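Local coordinates for protein oligogalacturonate-specific porin KdgM (PDB 4PR7) that forms a monomeric beta-barrel channel in the bacterial outer membrane through which oligogalacturonides pass, at residues A[94-99]-A[108-113]. Residues are numbered along the deposited sequence; the frame is centred on the assembly and turned at random.
Sequences YLRGRA and ALRYRP. With OCT (N-octane), chain F.
L95 and Y111 face each other as an antiparallel hydrogen-bonded pair: L95 N reaches Y111 O and Y111 N reaches L95 O, both at 3.1 Å. G97 and L109 repeat the pattern, with G97 N 2.8 Å from L109 O. The two short segments run antiparallel (173°), and the paired bonds make them adjacent strands; 90-100 and 105-116 form a hairpin of the closed 12-stranded barrel. CA-H...O contacts supplement these bonds; R110 CA lies 3.3 Å from L95 O.

Between the bonded pairs, R96 and R110 form a non-hydrogen-bonded pair, their side chains on the same face as R98 and A108. R110 CD lies over one face of the R96 guanidinium, and the bend at chi3 directs the R110 guanidinium beyond it. The guanidinium planes are 30° apart, with R96 NH2 3.7 Å from R110 NH1. T135 accepts a hydrogen bond from R110, while R96 has a long, weak ion pair with E77.

Y94 packs against the side chains of R110 and R112, mainly through their methylene carbons. Its CB meets R112 CG at 3.7 Å. A chi1 of 67°, with CG between the backbone N and carbonyl carbon, lays the ring alongside both chains, CD2 4.0 Å from R110 CD and the ring steeply inclined to both guanidiniums; its hydroxyl hydrogen-bonds to E77.

The other face carries L95, L109 and Y111. n-Octane C8 comes within 4.1 Å of Y111 CD2, and P113 CD packs over one face of that ring. Hydrocarbon contacts here and clustered arginines opposite are consistent with a lipid-facing exterior and a cationic pore lining suited to acidic oligogalacturonides.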
loop_
_atom_site.group_PDB
_atom_site.type_symbol
_atom_site.label_atom_id
_atom_site.label_comp_id
_atom_site.label_asym_id
_atom_site.label_seq_id
_atom_site.Cartn_x
_atom_site.Cartn_y
_atom_site.Cartn_z
ATOM N N TYR A 94 9.228 6.436 5.635
ATOM C CA TYR A 94 9.671 5.777 4.401
ATOM C C TYR A 94 10.192 6.712 3.321
ATOM O O TYR A 94 10.078 7.923 3.409
ATOM C CB TYR A 94 8.541 4.913 3.833
ATOM C CG TYR A 94 7.347 5.668 3.339
ATOM C CD1 TYR A 94 6.224 5.865 4.153
ATOM C CD2 TYR A 94 7.312 6.160 2.050
ATOM C CE1 TYR A 94 5.106 6.536 3.679
ATOM C CE2 TYR A 94 6.214 6.844 1.568
ATOM C CZ TYR A 94 5.104 7.016 2.369
ATOM O OH TYR A 94 4.019 7.695 1.851
ATOM N N LEU A 95 10.773 6.121 2.300
ATOM C CA LEU A 95 11.224 6.856 1.138
ATOM C C LEU A 95 10.967 5.994 -0.062
ATOM O O LEU A 95 11.563 4.937 -0.188
ATOM C CB LEU A 95 12.713 7.176 1.241
ATOM C CG LEU A 95 13.251 8.106 0.142
ATOM C CD1 LEU A 95 12.664 9.505 0.215
ATOM C CD2 LEU A 95 14.765 8.178 0.225
ATOM N N ARG A 96 10.067 6.445 -0.930
ATOM C CA ARG A 96 9.721 5.719 -2.138
ATOM C C ARG A 96 10.216 6.472 -3.369
ATOM O O ARG A 96 9.852 7.620 -3.600
ATOM C CB ARG A 96 8.191 5.505 -2.242
ATOM C CG ARG A 96 7.761 4.783 -3.517
ATOM C CD ARG A 96 6.544 3.899 -3.287
ATOM N NE ARG A 96 5.522 4.672 -2.612
ATOM C CZ ARG A 96 4.512 4.172 -1.916
ATOM N NH1 ARG A 96 3.668 5.011 -1.338
ATOM N NH2 ARG A 96 4.328 2.858 -1.809
ATOM N N GLY A 97 11.036 5.815 -4.167
ATOM C CA GLY A 97 11.404 6.333 -5.477
ATOM C C GLY A 97 10.487 5.699 -6.497
ATOM O O GLY A 97 10.060 4.559 -6.318
ATOM N N ARG A 98 10.173 6.431 -7.561
ATOM C CA ARG A 98 9.320 5.892 -8.621
ATOM C C ARG A 98 9.843 6.320 -9.982
ATOM O O ARG A 98 10.277 7.453 -10.146
ATOM C CB ARG A 98 7.883 6.363 -8.433
ATOM C CG ARG A 98 7.023 6.254 -9.682
ATOM C CD ARG A 98 5.554 6.470 -9.368
ATOM N NE ARG A 98 4.783 6.593 -10.605
ATOM C CZ ARG A 98 3.503 6.241 -10.757
ATOM N NH1 ARG A 98 2.807 5.706 -9.752
ATOM N NH2 ARG A 98 2.913 6.412 -11.942
ATOM N N ALA A 99 9.816 5.400 -10.940
ATOM C CA ALA A 99 10.178 5.679 -12.330
ATOM C C ALA A 99 9.047 5.234 -13.288
ATOM O O ALA A 99 8.734 4.037 -13.371
ATOM C CB ALA A 99 11.471 4.969 -12.673
ATOM N N ALA A 108 8.637 1.141 -8.848
ATOM C CA ALA A 108 8.994 1.898 -7.643
ATOM C C ALA A 108 9.744 1.035 -6.637
ATOM O O ALA A 108 9.659 -0.186 -6.670
ATOM C CB ALA A 108 7.762 2.489 -7.022
ATOM N N LEU A 109 10.496 1.697 -5.771
ATOM C CA LEU A 109 11.233 1.063 -4.683
ATOM C C LEU A 109 11.065 1.895 -3.409
ATOM O O LEU A 109 11.307 3.101 -3.430
ATOM C CB LEU A 109 12.710 0.973 -5.019
ATOM C CG LEU A 109 13.531 0.229 -3.948
ATOM C CD1 LEU A 109 13.062 -1.217 -3.847
ATOM C CD2 LEU A 109 15.021 0.290 -4.233
ATOM N N ARG A 110 10.636 1.251 -2.323
ATOM C CA ARG A 110 10.441 1.909 -1.032
ATOM C C ARG A 110 11.290 1.250 0.048
ATOM O O ARG A 110 11.276 0.048 0.182
ATOM C CB ARG A 110 8.971 1.853 -0.620
ATOM C CG ARG A 110 8.684 2.460 0.767
ATOM C CD ARG A 110 7.229 2.246 1.191
ATOM N NE ARG A 110 6.906 0.824 1.246
ATOM C CZ ARG A 110 5.672 0.327 1.332
ATOM N NH1 ARG A 110 4.619 1.135 1.416
ATOM N NH2 ARG A 110 5.497 -0.990 1.336
ATOM N N TYR A 111 12.031 2.060 0.800
ATOM C CA TYR A 111 12.654 1.639 2.056
ATOM C C TYR A 111 11.781 2.126 3.211
ATOM O O TYR A 111 11.512 3.313 3.301
ATOM C CB TYR A 111 14.068 2.232 2.174
ATOM C CG TYR A 111 14.754 2.044 3.524
ATOM C CD1 TYR A 111 15.051 0.768 4.020
ATOM C CD2 TYR A 111 15.152 3.154 4.294
ATOM C CE1 TYR A 111 15.684 0.608 5.245
ATOM C CE2 TYR A 111 15.786 2.993 5.515
ATOM C CZ TYR A 111 16.052 1.724 5.979
ATOM O OH TYR A 111 16.677 1.588 7.189
ATOM N N ARG A 112 11.372 1.217 4.101
ATOM C CA ARG A 112 10.501 1.567 5.213
ATOM C C ARG A 112 10.923 0.928 6.551
ATOM O O ARG A 112 10.456 -0.145 6.895
ATOM C CB ARG A 112 9.052 1.196 4.870
ATOM C CG ARG A 112 8.023 1.860 5.775
ATOM C CD ARG A 112 6.599 1.470 5.406
ATOM N NE ARG A 112 5.629 2.353 6.051
ATOM C CZ ARG A 112 4.307 2.182 6.023
ATOM N NH1 ARG A 112 3.775 1.148 5.377
ATOM N NH2 ARG A 112 3.517 3.042 6.651
ATOM N N PRO A 113 11.802 1.602 7.327
ATOM C CA PRO A 113 12.067 1.078 8.666
ATOM C C PRO A 113 10.814 1.046 9.569
ATOM O O PRO A 113 9.824 1.704 9.279
ATOM C CB PRO A 113 13.151 2.015 9.214
ATOM C CG PRO A 113 13.046 3.269 8.422
ATOM C CD PRO A 113 12.492 2.881 7.074
HETATM C C1 OCT F . 10.378 11.079 9.400
HETATM C C2 OCT F . 10.326 11.686 8.014
HETATM C C3 OCT F . 10.584 10.631 6.938
HETATM C C4 OCT F . 12.057 10.225 6.801
HETATM C C5 OCT F . 12.273 9.379 5.547
HETATM C C6 OCT F . 13.698 8.851 5.430
HETATM C C7 OCT F . 13.916 7.564 6.226
HETATM C C8 OCT F . 13.133 6.408 5.641
#